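Local coordinates for high affinity transport system protein p37 (PDB 3E79) that serves as the extracytoplasmic, thiamine-binding lipoprotein of a high-affinity transport system in Mycoplasma hyorhinis, at residues G217-K222 with E333-T338. Sequence-based numbering, arbitrary orientation.
Sequences GMIWIK and EALIVT. With I3C (5-amino-2,4,6-triiodobenzene-1,3-dicarboxylic acid), chain B.
Ile219 and Ile336 form a hydrogen-bonded antiparallel pair: Ile219 N donates to Ile336 O at 2.9 Å, nearly straight. The return bond is not made by Ile336; instead Leu335 N reaches Ile219 O at 2.8 Å. Beyond it Trp220 pairs with Ala334, so the register has slipped by one residue, a beta bulge with helix-like backbone angles at Leu335 (phi -96°, psi -49°), as in the classic type. Ile221 and Glu333 then resume regular pairing with two reciprocal backbone bonds. At the other end Thr338 OG1, set between its backbone N and carbonyl carbon, accepts Gly217 N at 2.9 Å, while Thr338 N donates in return to Gly217 O from above that carbonyl's plane.

These strands close one side of a five-stranded mixed sheet in a periplasmic-binding-protein-type fold, 331-337 being outermost and 217-223 continuing inward to 304-308; a bound thiamine diphosphate lies close to the Gly217 end.

On the face of Met218, Trp220 and Ala334, the bend at chi3 (-72°) lays Met218 CE over the rim of the indole, 3.5 Å above its plane, and tightly against Ala334 CB at 3.4 Å. Ser307 holds Trp220 NE1. On the other face, with Ile219 and Glu333, Ile221 CD1 meets Leu335 CD1 at 4.0 Å, beside helix 225-236, whose Lys232 forms a salt bridge with Glu333. The triiodinated ligand donates from N13 to Leu335 O at 3.1 Å.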
loop_
_atom_site.group_PDB
_atom_site.type_symbol
_atom_site.label_atom_id
_atom_site.label_comp_id
_atom_site.label_asym_id
_atom_site.label_seq_id
_atom_site.Cartn_x
_atom_site.Cartn_y
_atom_site.Cartn_z
ATOM N N GLY A 217 6.254 4.970 2.457
ATOM C CA GLY A 217 5.528 5.756 3.455
ATOM C C GLY A 217 5.998 7.208 3.369
ATOM O O GLY A 217 6.846 7.552 2.535
ATOM N N MET A 218 5.474 8.088 4.223
ATOM C CA MET A 218 5.983 9.464 4.235
ATOM C C MET A 218 5.731 10.098 5.590
ATOM O O MET A 218 4.844 9.652 6.327
ATOM C CB MET A 218 5.340 10.324 3.146
ATOM C CG MET A 218 3.888 10.657 3.371
ATOM S SD MET A 218 3.142 11.577 2.014
ATOM C CE MET A 218 3.919 13.176 2.212
ATOM N N ILE A 219 6.516 11.128 5.916
ATOM C CA ILE A 219 6.249 11.843 7.174
ATOM C C ILE A 219 5.745 13.247 6.846
ATOM O O ILE A 219 6.392 13.954 6.060
ATOM C CB ILE A 219 7.498 11.884 8.064
ATOM C CG1 ILE A 219 7.996 10.506 8.529
ATOM C CG2 ILE A 219 7.296 12.763 9.292
ATOM C CD1 ILE A 219 9.352 10.595 9.209
ATOM N N TRP A 220 4.613 13.596 7.437
ATOM C CA TRP A 220 3.987 14.897 7.260
ATOM C C TRP A 220 4.308 15.785 8.467
ATOM O O TRP A 220 4.515 15.241 9.548
ATOM C CB TRP A 220 2.474 14.844 7.185
ATOM C CG TRP A 220 1.835 14.184 6.015
ATOM C CD1 TRP A 220 1.477 12.861 5.922
ATOM C CD2 TRP A 220 1.471 14.802 4.780
ATOM N NE1 TRP A 220 0.913 12.627 4.695
ATOM C CE2 TRP A 220 0.898 13.795 3.974
ATOM C CE3 TRP A 220 1.579 16.110 4.279
ATOM C CZ2 TRP A 220 0.434 14.075 2.693
ATOM C CZ3 TRP A 220 1.117 16.378 3.001
ATOM C CH2 TRP A 220 0.550 15.357 2.220
ATOM N N ILE A 221 4.326 17.101 8.282
ATOM C CA ILE A 221 4.501 17.982 9.437
ATOM C C ILE A 221 3.500 19.131 9.290
ATOM O O ILE A 221 3.131 19.458 8.164
ATOM C CB ILE A 221 5.904 18.584 9.632
ATOM C CG1 ILE A 221 6.369 19.432 8.444
ATOM C CG2 ILE A 221 6.918 17.511 9.995
ATOM C CD1 ILE A 221 7.812 19.872 8.538
ATOM N N LYS A 222 3.081 19.684 10.417
ATOM C CA LYS A 222 2.010 20.671 10.376
ATOM C C LYS A 222 2.239 21.755 11.417
ATOM O O LYS A 222 2.663 21.449 12.519
ATOM C CB LYS A 222 0.658 19.993 10.645
ATOM C CG LYS A 222 -0.495 20.970 10.687
ATOM C CD LYS A 222 -1.526 20.725 11.760
ATOM C CE LYS A 222 -0.973 20.677 13.167
ATOM N NZ LYS A 222 -1.984 20.188 14.147
ATOM N N GLU A 333 2.737 19.796 5.331
ATOM C CA GLU A 333 3.621 19.550 4.199
ATOM C C GLU A 333 4.466 18.305 4.470
ATOM O O GLU A 333 4.518 17.900 5.634
ATOM C CB GLU A 333 4.504 20.758 3.914
ATOM C CG GLU A 333 5.597 21.030 4.920
ATOM C CD GLU A 333 6.097 22.465 4.897
ATOM O OE1 GLU A 333 7.155 22.701 5.515
ATOM O OE2 GLU A 333 5.491 23.386 4.315
ATOM N N ALA A 334 5.059 17.792 3.394
ATOM C CA ALA A 334 5.891 16.601 3.501
ATOM C C ALA A 334 7.280 16.960 4.008
ATOM O O ALA A 334 7.875 17.948 3.561
ATOM C CB ALA A 334 5.981 15.869 2.163
ATOM N N LEU A 335 7.778 16.147 4.938
ATOM C CA LEU A 335 9.133 16.353 5.442
ATOM C C LEU A 335 10.112 15.461 4.701
ATOM O O LEU A 335 11.163 15.904 4.238
ATOM C CB LEU A 335 9.179 16.092 6.942
ATOM C CG LEU A 335 10.562 16.132 7.599
ATOM C CD1 LEU A 335 11.020 17.574 7.739
ATOM C CD2 LEU A 335 10.528 15.426 8.950
ATOM N N ILE A 336 9.760 14.181 4.605
ATOM C CA ILE A 336 10.610 13.195 3.934
ATOM C C ILE A 336 9.794 11.939 3.620
ATOM O O ILE A 336 8.777 11.703 4.279
ATOM C CB ILE A 336 11.816 12.852 4.817
ATOM C CG1 ILE A 336 12.886 11.970 4.171
ATOM C CG2 ILE A 336 11.328 12.205 6.117
ATOM C CD1 ILE A 336 14.175 11.903 4.972
ATOM N N VAL A 337 10.186 11.146 2.637
ATOM C CA VAL A 337 9.471 9.884 2.378
ATOM C C VAL A 337 10.334 8.754 2.907
ATOM O O VAL A 337 11.373 9.005 3.524
ATOM C CB VAL A 337 9.116 9.710 0.902
ATOM C CG1 VAL A 337 8.242 10.882 0.433
ATOM C CG2 VAL A 337 10.351 9.616 0.013
ATOM N N THR A 338 9.951 7.494 2.728
ATOM C CA THR A 338 10.778 6.429 3.317
ATOM C C THR A 338 11.494 5.640 2.228
ATOM O O THR A 338 11.328 5.928 1.033
ATOM C CB THR A 338 9.902 5.468 4.140
ATOM O OG1 THR A 338 9.063 4.736 3.221
ATOM C CG2 THR A 338 8.964 6.221 5.072
HETATM I I3 I3C B . 15.884 19.045 5.675
HETATM I I2 I3C B . 10.418 19.597 3.318
HETATM I I1 I3C B . 13.973 24.413 3.664
HETATM O O8 I3C B . 16.987 22.051 4.504
HETATM O O9 I3C B . 15.816 22.693 6.308
HETATM C C10 I3C B . 11.366 22.625 2.901
HETATM N N13 I3C B . 12.998 18.309 4.672
HETATM C C1 I3C B . 14.645 21.583 4.594
HETATM C C6 I3C B . 14.421 20.215 4.762
HETATM C C5 I3C B . 13.227 19.605 4.394
HETATM C C4 I3C B . 12.280 20.408 3.744
HETATM C C3 I3C B . 12.458 21.791 3.588
HETATM C C2 I3C B . 13.669 22.374 3.985
HETATM C C7 I3C B . 15.953 22.169 5.177
HETATM O O11 I3C B . 10.568 23.274 3.602
HETATM O O12 I3C B . 11.365 22.595 1.655
#